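Local coordinates for protein probable dipeptidase (Pseudomonas aeruginosa, PDB 3B40) that probably hydrolyses dipeptides as a metal-dependent peptidase of the membrane dipeptidase (M19) family, at residues 26-32 and 356-362; 168-173 and 186-192; 240-244 and 297-301. The protein carries 11 engineered substitutions. All coordinates share one frame; numbering follows the deposited sequence.

Contact 1 of 3, residues 26-32 and 356-362; sequences DSRITVP and ISSDFND. Engineered in segment 26-32: Val31 (natural residue Ile).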
loop_
_atom_site.group_PDB
_atom_site.type_symbol
_atom_site.label_atom_id
_atom_site.label_comp_id
_atom_site.label_asym_id
_atom_site.label_seq_id
_atom_site.Cartn_x
_atom_site.Cartn_y
_atom_site.Cartn_z
ATOM N N ASP A 26 6.197 -8.609 -0.760
ATOM C CA ASP A 26 4.944 -7.916 -0.439
ATOM C C ASP A 26 5.234 -6.414 -0.510
ATOM O O ASP A 26 6.001 -5.890 0.293
ATOM C CB ASP A 26 4.490 -8.345 0.958
ATOM C CG ASP A 26 3.179 -7.679 1.406
ATOM O OD1 ASP A 26 2.793 -6.607 0.882
ATOM O OD2 ASP A 26 2.540 -8.231 2.319
ATOM N N SER A 27 4.629 -5.733 -1.485
ATOM C CA SER A 27 4.974 -4.353 -1.781
ATOM C C SER A 27 4.377 -3.353 -0.821
ATOM O O SER A 27 4.522 -2.150 -1.028
ATOM C CB SER A 27 4.616 -3.985 -3.244
ATOM O OG SER A 27 3.260 -4.297 -3.508
ATOM N N ARG A 28 3.685 -3.816 0.226
ATOM C CA ARG A 28 3.070 -2.868 1.163
ATOM C C ARG A 28 2.765 -3.431 2.564
ATOM O O ARG A 28 1.743 -4.068 2.792
ATOM C CB ARG A 28 1.832 -2.206 0.528
ATOM C CG ARG A 28 1.068 -1.275 1.454
ATOM C CD ARG A 28 1.736 0.079 1.536
ATOM N NE ARG A 28 0.914 0.994 2.335
ATOM C CZ ARG A 28 1.377 1.733 3.344
ATOM N NH1 ARG A 28 2.678 1.681 3.689
ATOM N NH2 ARG A 28 0.525 2.513 3.999
ATOM N N ILE A 29 3.698 -3.203 3.474
ATOM C CA ILE A 29 3.530 -3.437 4.898
ATOM C C ILE A 29 3.946 -2.182 5.664
ATOM O O ILE A 29 4.960 -1.536 5.363
ATOM C CB ILE A 29 4.336 -4.682 5.409
ATOM C CG1 ILE A 29 3.972 -5.913 4.579
ATOM C CG2 ILE A 29 4.114 -4.916 6.962
ATOM C CD1 ILE A 29 4.745 -7.189 4.933
ATOM N N THR A 30 3.108 -1.806 6.615
ATOM C CA THR A 30 3.355 -0.611 7.395
ATOM C C THR A 30 4.266 -0.958 8.539
ATOM O O THR A 30 4.161 -2.050 9.125
ATOM C CB THR A 30 2.027 -0.012 7.923
ATOM O OG1 THR A 30 1.325 0.538 6.827
ATOM C CG2 THR A 30 2.248 1.083 8.978
ATOM N N VAL A 31 5.171 -0.034 8.846
ATOM C CA VAL A 31 6.012 -0.109 10.062
ATOM C C VAL A 31 5.289 0.636 11.212
ATOM O O VAL A 31 5.105 1.866 11.135
ATOM C CB VAL A 31 7.407 0.562 9.816
ATOM C CG1 VAL A 31 8.349 0.390 11.044
ATOM C CG2 VAL A 31 8.062 0.061 8.532
ATOM N N PRO A 32 4.878 -0.102 12.282
ATOM C CA PRO A 32 4.284 0.483 13.497
ATOM C C PRO A 32 5.338 1.327 14.196
ATOM O O PRO A 32 6.512 0.926 14.266
ATOM C CB PRO A 32 3.940 -0.757 14.356
ATOM C CG PRO A 32 3.884 -1.908 13.360
ATOM C CD PRO A 32 4.992 -1.567 12.397
ATOM N N ILE A 356 1.353 -8.652 -5.873
ATOM C CA ILE A 356 0.521 -8.948 -4.704
ATOM C C ILE A 356 1.017 -8.082 -3.567
ATOM O O ILE A 356 2.211 -7.837 -3.445
ATOM C CB ILE A 356 0.622 -10.478 -4.265
ATOM C CG1 ILE A 356 0.302 -11.411 -5.445
ATOM C CG2 ILE A 356 -0.319 -10.776 -3.054
ATOM C CD1 ILE A 356 0.715 -12.898 -5.212
ATOM N N SER A 357 0.100 -7.620 -2.732
ATOM C CA SER A 357 0.464 -6.819 -1.550
ATOM C C SER A 357 -0.606 -7.040 -0.508
ATOM O O SER A 357 -1.698 -7.446 -0.858
ATOM C CB SER A 357 0.620 -5.351 -1.883
ATOM O OG SER A 357 -0.585 -4.761 -2.327
ATOM N N SER A 358 -0.290 -6.786 0.758
ATOM C CA SER A 358 -1.227 -7.025 1.873
ATOM C C SER A 358 -1.924 -5.821 2.491
ATOM O O SER A 358 -3.118 -5.891 2.873
ATOM C CB SER A 358 -0.479 -7.721 3.004
ATOM O OG SER A 358 0.653 -6.982 3.418
ATOM N N ASP A 359 -1.186 -4.724 2.569
ATOM C CA ASP A 359 -1.544 -3.563 3.409
ATOM C C ASP A 359 -1.527 -3.992 4.881
ATOM O O ASP A 359 -2.219 -3.412 5.709
ATOM C CB ASP A 359 -2.892 -2.962 3.035
ATOM C CG ASP A 359 -2.856 -1.410 2.941
ATOM O OD1 ASP A 359 -1.896 -0.753 3.435
ATOM O OD2 ASP A 359 -3.825 -0.846 2.373
ATOM N N PHE A 360 -0.684 -4.976 5.192
ATOM C CA PHE A 360 -0.546 -5.424 6.570
ATOM C C PHE A 360 -0.185 -4.228 7.458
ATOM O O PHE A 360 0.517 -3.318 7.029
ATOM C CB PHE A 360 0.479 -6.575 6.713
ATOM C CG PHE A 360 -0.057 -7.972 6.329
ATOM C CD1 PHE A 360 -1.395 -8.326 6.533
ATOM C CD2 PHE A 360 0.799 -8.911 5.754
ATOM C CE1 PHE A 360 -1.871 -9.580 6.173
ATOM C CE2 PHE A 360 0.340 -10.171 5.398
ATOM C CZ PHE A 360 -1.006 -10.506 5.589
ATOM N N ASN A 361 -0.643 -4.266 8.709
ATOM C CA ASN A 361 -0.429 -3.193 9.712
ATOM C C ASN A 361 -1.079 -1.841 9.368
ATOM O O ASN A 361 -0.874 -0.875 10.083
ATOM C CB ASN A 361 1.062 -2.993 10.100
ATOM C CG ASN A 361 1.674 -4.201 10.811
ATOM O OD1 ASN A 361 0.997 -4.967 11.538
ATOM N ND2 ASN A 361 2.966 -4.383 10.604
ATOM N N ASP A 362 -1.862 -1.768 8.290
ATOM C CA ASP A 362 -2.724 -0.609 8.094
ATOM C C ASP A 362 -4.115 -1.084 7.671
ATOM O O ASP A 362 -4.762 -0.438 6.874
ATOM C CB ASP A 362 -2.107 0.424 7.120
ATOM C CG ASP A 362 -2.772 1.828 7.216
ATOM O OD1 ASP A 362 -3.330 2.196 8.269
ATOM O OD2 ASP A 362 -2.736 2.582 6.212
HETATM O O HOH W 1 -2.221 2.140 2.919
HETATM O O HOH W 2 0.113 4.082 6.469
HETATM O O HOH W 3 0.264 -1.159 5.055
#

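Contact 2 of 3, residues 168-173 and 186-192; sequences NNDWAD and DALGGLS. Engineered in segment 168-173: Ala172 (natural residue Ser).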
loop_
_atom_site.group_PDB
_atom_site.type_symbol
_atom_site.label_atom_id
_atom_site.label_comp_id
_atom_site.label_asym_id
_atom_site.label_seq_id
_atom_site.Cartn_x
_atom_site.Cartn_y
_atom_site.Cartn_z
ATOM N N ASN A 168 -5.284 15.361 0.530
ATOM C CA ASN A 168 -4.522 16.032 -0.521
ATOM C C ASN A 168 -3.211 16.497 0.067
ATOM O O ASN A 168 -3.114 16.702 1.277
ATOM C CB ASN A 168 -5.270 17.263 -1.051
ATOM C CG ASN A 168 -6.514 16.913 -1.867
ATOM O OD1 ASN A 168 -6.617 15.831 -2.440
ATOM N ND2 ASN A 168 -7.454 17.861 -1.961
ATOM N N ASN A 169 -2.195 16.683 -0.770
ATOM C CA ASN A 169 -1.011 17.409 -0.311
ATOM C C ASN A 169 -0.548 18.349 -1.424
ATOM O O ASN A 169 -1.171 18.388 -2.503
ATOM C CB ASN A 169 0.113 16.432 0.141
ATOM C CG ASN A 169 0.647 15.602 -0.991
ATOM O OD1 ASN A 169 1.188 16.141 -1.987
ATOM N ND2 ASN A 169 0.519 14.281 -0.866
ATOM N N ASP A 170 0.515 19.115 -1.162
ATOM C CA ASP A 170 0.936 20.191 -2.084
ATOM C C ASP A 170 1.621 19.729 -3.368
ATOM O O ASP A 170 1.874 20.530 -4.249
ATOM C CB ASP A 170 1.824 21.210 -1.369
ATOM C CG ASP A 170 1.075 21.942 -0.263
ATOM O OD1 ASP A 170 -0.161 22.095 -0.346
ATOM O OD2 ASP A 170 1.715 22.349 0.692
ATOM N N TRP A 171 1.915 18.443 -3.463
ATOM C CA TRP A 171 2.519 17.828 -4.664
ATOM C C TRP A 171 1.500 17.107 -5.560
ATOM O O TRP A 171 1.633 17.091 -6.780
ATOM C CB TRP A 171 3.580 16.815 -4.219
ATOM C CG TRP A 171 4.843 17.423 -3.669
ATOM C CD1 TRP A 171 4.987 18.672 -3.106
ATOM C CD2 TRP A 171 6.159 16.833 -3.665
ATOM N NE1 TRP A 171 6.306 18.870 -2.718
ATOM C CE2 TRP A 171 7.039 17.757 -3.045
ATOM C CE3 TRP A 171 6.668 15.606 -4.094
ATOM C CZ2 TRP A 171 8.411 17.491 -2.861
ATOM C CZ3 TRP A 171 8.026 15.339 -3.907
ATOM C CH2 TRP A 171 8.880 16.278 -3.300
ATOM N N ALA A 172 0.504 16.478 -4.939
ATOM C CA ALA A 172 -0.443 15.643 -5.671
ATOM C C ALA A 172 -1.784 15.613 -4.952
ATOM O O ALA A 172 -1.819 15.561 -3.708
ATOM C CB ALA A 172 0.113 14.219 -5.754
ATOM N N ASP A 173 -2.871 15.594 -5.723
ATOM C CA ASP A 173 -4.226 15.324 -5.181
ATOM C C ASP A 173 -4.388 13.844 -4.807
ATOM O O ASP A 173 -3.881 12.957 -5.496
ATOM C CB ASP A 173 -5.338 15.665 -6.180
ATOM C CG ASP A 173 -5.367 17.150 -6.588
ATOM O OD1 ASP A 173 -4.923 18.032 -5.813
ATOM O OD2 ASP A 173 -5.849 17.429 -7.713
ATOM N N ASP A 186 -9.726 16.946 -6.221
ATOM C CA ASP A 186 -8.938 17.406 -7.353
ATOM C C ASP A 186 -8.477 18.876 -7.246
ATOM O O ASP A 186 -8.450 19.553 -8.244
ATOM C CB ASP A 186 -9.700 17.191 -8.667
ATOM C CG ASP A 186 -10.196 15.763 -8.843
ATOM O OD1 ASP A 186 -9.358 14.827 -8.836
ATOM O OD2 ASP A 186 -11.417 15.589 -9.022
ATOM N N ALA A 187 -8.068 19.325 -6.053
ATOM C CA ALA A 187 -7.704 20.725 -5.789
ATOM C C ALA A 187 -6.636 21.271 -6.732
ATOM O O ALA A 187 -6.742 22.395 -7.225
ATOM C CB ALA A 187 -7.262 20.905 -4.319
ATOM N N LEU A 188 -5.594 20.476 -6.959
ATOM C CA LEU A 188 -4.519 20.819 -7.889
ATOM C C LEU A 188 -4.815 20.578 -9.364
ATOM O O LEU A 188 -4.026 21.004 -10.232
ATOM C CB LEU A 188 -3.244 20.018 -7.522
ATOM C CG LEU A 188 -2.640 20.328 -6.137
ATOM C CD1 LEU A 188 -1.474 19.389 -5.868
ATOM C CD2 LEU A 188 -2.209 21.822 -6.061
ATOM N N GLY A 189 -5.874 19.827 -9.670
ATOM C CA GLY A 189 -6.023 19.274 -11.026
ATOM C C GLY A 189 -5.069 18.119 -11.371
ATOM O O GLY A 189 -4.804 17.838 -12.550
ATOM N N GLY A 190 -4.579 17.420 -10.350
ATOM C CA GLY A 190 -3.640 16.294 -10.553
ATOM C C GLY A 190 -2.387 16.579 -9.747
ATOM O O GLY A 190 -2.443 16.563 -8.510
ATOM N N LEU A 191 -1.289 16.894 -10.448
ATOM C CA LEU A 191 -0.042 17.389 -9.831
ATOM C C LEU A 191 0.137 18.929 -9.847
ATOM O O LEU A 191 -0.282 19.603 -10.793
ATOM C CB LEU A 191 1.161 16.762 -10.511
ATOM C CG LEU A 191 1.174 15.231 -10.642
ATOM C CD1 LEU A 191 2.310 14.860 -11.525
ATOM C CD2 LEU A 191 1.350 14.563 -9.291
ATOM N N SER A 192 0.788 19.466 -8.804
ATOM C CA SER A 192 1.216 20.866 -8.799
ATOM C C SER A 192 2.454 20.966 -9.684
ATOM O O SER A 192 2.999 19.928 -10.111
ATOM C CB SER A 192 1.522 21.337 -7.369
ATOM O OG SER A 192 2.666 20.676 -6.815
HETATM O O HOH W 4 -8.488 15.134 -4.609
HETATM O O HOH W 5 -6.779 15.317 -9.175
#

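Contact 3 of 3, residues 240-244 and 297-301; sequences LVDIK and LDYAL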
loop_
_atom_site.group_PDB
_atom_site.type_symbol
_atom_site.label_atom_id
_atom_site.label_comp_id
_atom_site.label_asym_id
_atom_site.label_seq_id
_atom_site.Cartn_x
_atom_site.Cartn_y
_atom_site.Cartn_z
ATOM N N LEU A 240 -14.325 -4.800 -9.086
ATOM C CA LEU A 240 -14.732 -5.436 -7.834
ATOM C C LEU A 240 -15.502 -4.526 -6.881
ATOM O O LEU A 240 -16.553 -4.900 -6.381
ATOM C CB LEU A 240 -13.539 -6.085 -7.122
ATOM C CG LEU A 240 -13.129 -7.390 -7.860
ATOM C CD1 LEU A 240 -12.166 -7.091 -9.028
ATOM C CD2 LEU A 240 -12.550 -8.431 -6.898
ATOM N N VAL A 241 -14.958 -3.354 -6.602
ATOM C CA VAL A 241 -15.600 -2.395 -5.709
ATOM C C VAL A 241 -15.359 -1.059 -6.387
ATOM O O VAL A 241 -14.212 -0.687 -6.745
ATOM C CB VAL A 241 -15.013 -2.418 -4.283
ATOM C CG1 VAL A 241 -15.666 -1.324 -3.387
ATOM C CG2 VAL A 241 -15.193 -3.808 -3.637
ATOM N N ASP A 242 -16.460 -0.373 -6.626
ATOM C CA ASP A 242 -16.433 0.841 -7.405
ATOM C C ASP A 242 -16.237 2.025 -6.459
ATOM O O ASP A 242 -17.174 2.695 -6.049
ATOM C CB ASP A 242 -17.707 0.927 -8.269
ATOM C CG ASP A 242 -17.629 2.022 -9.325
ATOM O OD1 ASP A 242 -16.517 2.467 -9.692
ATOM O OD2 ASP A 242 -18.700 2.470 -9.763
ATOM N N ILE A 243 -14.978 2.267 -6.106
ATOM C CA ILE A 243 -14.599 3.328 -5.206
ATOM C C ILE A 243 -13.426 4.031 -5.886
ATOM O O ILE A 243 -12.708 3.411 -6.671
ATOM C CB ILE A 243 -14.203 2.789 -3.778
ATOM C CG1 ILE A 243 -13.180 1.659 -3.867
ATOM C CG2 ILE A 243 -15.442 2.343 -2.983
ATOM C CD1 ILE A 243 -12.580 1.210 -2.439
ATOM N N LYS A 244 -13.252 5.317 -5.603
ATOM C CA LYS A 244 -12.172 6.139 -6.198
ATOM C C LYS A 244 -10.783 5.661 -5.843
ATOM O O LYS A 244 -9.875 5.808 -6.654
ATOM C CB LYS A 244 -12.362 7.612 -5.817
ATOM C CG LYS A 244 -13.634 8.134 -6.455
ATOM C CD LYS A 244 -13.961 9.576 -6.228
ATOM C CE LYS A 244 -15.331 9.787 -6.943
ATOM N NZ LYS A 244 -15.810 11.191 -6.968
ATOM N N LEU A 297 -19.863 3.840 -2.317
ATOM C CA LEU A 297 -19.115 3.389 -1.140
ATOM C C LEU A 297 -18.029 4.332 -0.652
ATOM O O LEU A 297 -17.442 4.087 0.396
ATOM C CB LEU A 297 -18.525 1.997 -1.402
ATOM C CG LEU A 297 -19.529 0.857 -1.484
ATOM C CD1 LEU A 297 -18.824 -0.420 -1.983
ATOM C CD2 LEU A 297 -20.150 0.637 -0.108
ATOM N N ASP A 298 -17.752 5.405 -1.400
ATOM C CA ASP A 298 -16.617 6.259 -1.062
ATOM C C ASP A 298 -16.721 6.871 0.340
ATOM O O ASP A 298 -15.721 6.963 1.070
ATOM C CB ASP A 298 -16.436 7.353 -2.100
ATOM C CG ASP A 298 -16.005 6.820 -3.442
ATOM O OD1 ASP A 298 -15.048 6.031 -3.517
ATOM O OD2 ASP A 298 -16.617 7.213 -4.441
ATOM N N TYR A 299 -17.935 7.275 0.711
ATOM C CA TYR A 299 -18.173 7.897 2.015
ATOM C C TYR A 299 -18.635 6.891 3.064
ATOM O O TYR A 299 -18.946 7.282 4.194
ATOM C CB TYR A 299 -19.226 9.004 1.902
ATOM C CG TYR A 299 -18.879 10.152 0.959
ATOM C CD1 TYR A 299 -17.562 10.388 0.544
ATOM C CD2 TYR A 299 -19.878 11.033 0.535
ATOM C CE1 TYR A 299 -17.268 11.438 -0.321
ATOM C CE2 TYR A 299 -19.603 12.093 -0.316
ATOM C CZ TYR A 299 -18.307 12.290 -0.737
ATOM O OH TYR A 299 -18.051 13.333 -1.559
ATOM N N ALA A 300 -18.720 5.616 2.663
ATOM C CA ALA A 300 -19.049 4.521 3.556
ATOM C C ALA A 300 -17.774 4.057 4.234
ATOM O O ALA A 300 -17.798 3.651 5.400
ATOM C CB ALA A 300 -19.660 3.353 2.784
ATOM N N LEU A 301 -16.665 4.105 3.492
ATOM C CA LEU A 301 -15.393 3.510 3.960
ATOM C C LEU A 301 -14.538 4.494 4.723
ATOM O O LEU A 301 -13.531 4.129 5.321
ATOM C CB LEU A 301 -14.612 2.909 2.780
ATOM C CG LEU A 301 -15.309 1.820 1.957
ATOM C CD1 LEU A 301 -14.454 1.409 0.753
ATOM C CD2 LEU A 301 -15.630 0.593 2.807
HETATM O O HOH W 6 -19.342 3.051 -4.982
HETATM O O HOH W 7 -17.039 6.047 -6.879
#

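Contact 1 of 3, residues 26-32 and 356-362
Asp26 grips Ser358 with both carboxylate oxygens, and this is the tight end of the contact. OD2 takes the Ser358 hydroxyl OG on its syn lone pair in a short bond of 2.5 Å. OD1 receives the Ser358 N, 3.1 Å away, from one face of the carboxylate and Arg28 N from the opposite face, the latter making an Asx turn. Ser358 OG also accepts from Phe360 N, an ST turn. Further along, Thr30 N points almost straight at Phe360 O (173°), while Asn361 ND2 donates to Thr30 O at 3.0 Å, close to its own amide plane. Ile29 CG2 packs on Phe360 CB.

The Arg28 side is looser and wet. Its chain, bent at chi2 (80°), brings NE to 3.5 Å from Asp359 OD1, and the salt bridge from NH2 to Asp362 OD2 is long at 3.9 Å. Waters 1 and 2 lie at the guanidinium edge, water 3 over one face. Tyr165 OH also bonds Asp362 OD2.

The chemistry joins the C-terminal ends of the first and last TIM-barrel strands, and the loops leaving them, through a doubly engaged carboxylate and amide N-H hydrogen bonds; two aspartates and water probably offset the arginine's charge.

Contact 2 of 3, residues 168-173 and 186-192
Asp186 lays its backbone against Asp173 OD2, and its own OD1 stays 4.5 Å from that Asp173 oxygen, with water 5 donating to both and probably easing the repulsion. Asp186 N reaches the other segment through water 4, which donates in turn to Asn168 OD1. From here a type I turn runs to Gly189, and Asp173 pushes its carboxylate into it. Ala187 rests its CB near Asn168 ND2, an amide nitrogen held by Ser184 O.

Leu188 N meets Asp173 OD1 at 2.8 Å on its syn lone pair. The Leu188 side chain crosses the carboxylate, and its CD1 ends 3.5 Å from Asn169 O. Gly189 and Gly190 both have positive phi. Gly190 N comes down on Asp173 OD2 from above the carboxylate plane, 2.9 Å away, while Gly190 O accepts Asp173 N in a nearly straight bond (166°).

Leu191 then pairs with Ala172, an engineered residue, and its CD2 touches Ala172 CB at 3.8 Å. Gln221 clasps the backbone here, at Gly189 O and Leu191 N. Finally Ser192 N bonds to Trp171 O, and Ser192 OG, set between backbone N and carbonyl carbon (chi1 67°), donates to a lone pair of Asp170 O at 2.7 Å. The facing loop is braced by Asn169 OD1, which accepts from both Trp171 N and Ala172 N.

Ala172 and Leu191 form a single antiparallel bridge as a non-hydrogen-bonded pair. Beside it the Asp173 carboxylate takes the N-H of Leu188 within the beta turn and of Gly190 just past it, and Ser192, whose OG also accepts from Gly195 N, is the N-cap of helix 193-205, the helix that follows strand 160-162 in the barrel.

Contact 3 of 3, residues 240-244 and 297-301
Lys244 and Asp298 share the one direct hydrogen bond between these loops: Lys244 N donates to Asp298 OD1 at 2.8 Å, on the syn side and only 15° out of the carboxylate plane. The rest of the lysine passes at about a right angle to the aspartate, its extended methylenes lying along the OD2 side with CG 3.7 Å from Asp298 OD2. Its NZ stops 4.8 Å from that oxygen, too far for a salt bridge.

Next to this bond, Ile243 meets Leu297 tightly, CG2 against CB at 3.5 Å. With its CG1 branch between backbone N and carbonyl carbon (chi1 51°), Ile243 sends CD1 to Leu301 CD1, 3.7 Å away. Val241 adds CG1 on Leu297 CD1, the two side chains roughly perpendicular.

Further out, water 6 accepts from Leu297 N and sits close to Asp242 O, a separation too short to trust, while water 7 donates to the side-chain Asp298 OD2 and only weakly to Asp242 O. Leu297 O takes the N of both Ala300 and Leu301, which folds this loop so that Leu297 and Leu301 both face Ile243. Leu297 rests on Leu279 of helix 276-288, Ile243 on Tyr270 of helix 268-271, and Asn246 ND2 bonds Val241 O.

Apolar contacts round Ile243 thus combine with a single hydrogen bond to Asp298, in which a neutral amide, not the lysine's charge, meets the carboxylate.

Overall arrangement
Starting from the N terminus, strand 25-29 opens contact 1, which closes only when the chain arrives at strand 354-357, joining the two ends of the parallel barrel sheet. Contacts 2 and 3 both lie within that long excursion, one after the other, so neither crosses the other. Contact 2 closes a short local loop between strand 160-162 and helix 193-205. Contact 3 spans more: it ties the loop after strand 230-235 to the one beyond helix 276-288. From the buried centre of contact 1, the centres of contacts 2 and 3 lie about 25 Å and 20 Å away, and no two contacts touch.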